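Local atomic coordinates of thioredoxin-like protein (Parabacteroides distasonis, PDB entry 4FO5), a protein that is of unassigned activity but belongs to the thioredoxin-like AhpC/TSA family, whose members are typically thiol-dependent oxidoreductases. Residues A[69-74]-A[103-108]. Residues are numbered along the deposited sequence; the frame is centred on the assembly and turned at random.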
loop_
_atom_site.group_PDB
_atom_site.type_symbol
_atom_site.label_atom_id
_atom_site.label_comp_id
_atom_site.label_asym_id
_atom_site.label_seq_id
_atom_site.Cartn_x
_atom_site.Cartn_y
_atom_site.Cartn_z
ATOM N N CYS A 69 -0.889 -1.784 -4.027
ATOM C CA CYS A 69 -1.340 -2.758 -3.059
ATOM C C CYS A 69 -1.925 -1.997 -1.870
ATOM O O CYS A 69 -1.182 -1.562 -1.000
ATOM C CB CYS A 69 -0.194 -3.664 -2.644
ATOM S SG CYS A 69 -0.703 -4.974 -1.514
ATOM N N SER A 70 -3.245 -1.780 -1.876
ATOM C CA SER A 70 -3.960 -1.044 -0.823
ATOM C C SER A 70 -4.583 -2.022 0.122
ATOM O O SER A 70 -5.390 -2.834 -0.309
ATOM C CB SER A 70 -5.057 -0.163 -1.414
ATOM O OG SER A 70 -4.571 0.965 -2.107
ATOM N N ILE A 71 -4.224 -1.983 1.396
ATOM C CA ILE A 71 -4.784 -2.947 2.342
ATOM C C ILE A 71 -5.663 -2.248 3.365
ATOM O O ILE A 71 -5.168 -1.413 4.110
ATOM C CB ILE A 71 -3.662 -3.749 3.039
ATOM C CG1 ILE A 71 -2.705 -4.384 2.006
ATOM C CG2 ILE A 71 -4.282 -4.801 3.985
ATOM C CD1 ILE A 71 -1.413 -5.049 2.590
ATOM N N SER A 72 -6.968 -2.590 3.388
ATOM C CA SER A 72 -7.922 -2.060 4.356
ATOM C C SER A 72 -7.780 -2.829 5.653
ATOM O O SER A 72 -7.713 -4.075 5.642
ATOM C CB SER A 72 -9.349 -2.169 3.826
ATOM O OG SER A 72 -10.309 -2.109 4.869
HETATM N N MSE A 73 -7.768 -2.089 6.775
HETATM C CA MSE A 73 -7.637 -2.643 8.123
HETATM C C MSE A 73 -8.988 -2.642 8.867
HETATM O O MSE A 73 -9.030 -2.861 10.081
HETATM C CB MSE A 73 -6.546 -1.898 8.913
HETATM C CG MSE A 73 -5.161 -2.075 8.317
HETATM SE SE MSE A 73 -4.613 -3.943 8.487
HETATM C CE MSE A 73 -3.407 -4.004 7.218
ATOM N N ASP A 74 -10.098 -2.451 8.128
ATOM C CA ASP A 74 -11.449 -2.537 8.696
ATOM C C ASP A 74 -11.722 -3.997 9.034
ATOM O O ASP A 74 -11.389 -4.863 8.226
ATOM C CB ASP A 74 -12.510 -1.997 7.719
ATOM C CG ASP A 74 -12.379 -0.525 7.386
ATOM O OD1 ASP A 74 -12.677 0.310 8.264
ATOM O OD2 ASP A 74 -12.031 -0.207 6.231
ATOM N N SER A 103 -4.139 -8.073 13.658
ATOM C CA SER A 103 -3.303 -8.778 12.683
ATOM C C SER A 103 -1.794 -8.539 12.909
ATOM O O SER A 103 -1.378 -7.497 13.431
ATOM C CB SER A 103 -3.698 -8.433 11.245
ATOM O OG SER A 103 -3.116 -7.257 10.711
ATOM N N GLU A 104 -0.988 -9.534 12.494
ATOM C CA GLU A 104 0.474 -9.510 12.584
ATOM C C GLU A 104 1.019 -8.387 11.712
ATOM O O GLU A 104 2.009 -7.750 12.062
ATOM C CB GLU A 104 1.068 -10.872 12.168
ATOM N N LEU A 105 0.316 -8.124 10.601
ATOM C CA LEU A 105 0.610 -7.087 9.618
ATOM C C LEU A 105 0.596 -5.707 10.255
ATOM O O LEU A 105 1.565 -4.955 10.117
ATOM C CB LEU A 105 -0.440 -7.172 8.505
ATOM C CG LEU A 105 -0.102 -6.513 7.193
ATOM C CD1 LEU A 105 1.303 -6.894 6.747
ATOM C CD2 LEU A 105 -1.132 -6.889 6.152
ATOM N N TYR A 106 -0.494 -5.396 10.983
ATOM C CA TYR A 106 -0.694 -4.140 11.704
ATOM C C TYR A 106 0.495 -3.892 12.652
ATOM O O TYR A 106 1.055 -2.798 12.652
ATOM C CB TYR A 106 -2.029 -4.200 12.467
ATOM C CG TYR A 106 -2.466 -2.904 13.106
ATOM C CD1 TYR A 106 -2.045 -2.559 14.388
ATOM C CD2 TYR A 106 -3.398 -2.079 12.482
ATOM C CE1 TYR A 106 -2.488 -1.390 15.005
ATOM C CE2 TYR A 106 -3.841 -0.903 13.084
ATOM C CZ TYR A 106 -3.392 -0.567 14.352
ATOM O OH TYR A 106 -3.839 0.583 14.959
ATOM N N LYS A 107 0.924 -4.924 13.395
ATOM C CA LYS A 107 2.060 -4.809 14.298
ATOM C C LYS A 107 3.383 -4.699 13.516
ATOM O O LYS A 107 4.220 -3.868 13.878
ATOM C CB LYS A 107 2.094 -5.990 15.282
ATOM N N LYS A 108 3.565 -5.507 12.443
ATOM C CA LYS A 108 4.779 -5.518 11.603
ATOM C C LYS A 108 5.035 -4.166 10.923
ATOM O O LYS A 108 6.189 -3.768 10.787
ATOM C CB LYS A 108 4.693 -6.615 10.522
ATOM C CG LYS A 108 5.835 -7.608 10.539
ATOM C CD LYS A 108 5.518 -8.812 9.657
#
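M73 lies at the edge of the Y106 ring, close to its plane, with CG 4.5 Å from CD2, so the ring lays neither face on this side chain. A second flat group, the D74 carboxylate, belongs to the turn that follows strand 66-72. Its OD2 receives S72 OG at 2.9 Å on the anti side, 24° out of the carboxylate plane, and also accepts from the backbone N of A42, just past strand 34-40, where thioredoxins usually carry their CXXC motif, although this chain has no cysteine there.

The contacts under 4.2 Å are apolar and converge on L105, chiefly its CD2. M73, a selenomethionine, crosses L105 at about a right angle and brings its methyl CE within 3.8 Å of CD2. The chain is bent at chi2 (-66°), and its last bond, from SE to CE, runs back along the strand; CE meets the leucine while SE stays farther off. I71 instead comes tip to tip, its CD1 standing 4.0 Å from the same CD2.

S103 N-caps the helix: Y106 N donates to S103 OG at 3.2 Å, with a nearly straight N-H...O angle of 164°. The hydroxyl is also bonded to G100 O, so this buried polar atom has two partners.

Helix 104-108 therefore covers the face of strand 66-72 that carries I71, and M73 in the turn just beyond it; both residues also touch F39 of the parallel strand 34-40. The alternating residues S70 and S72 point to the other face of this thioredoxin-like sheet, meeting N51 of helix 45-58 and F80 of helix 77-87.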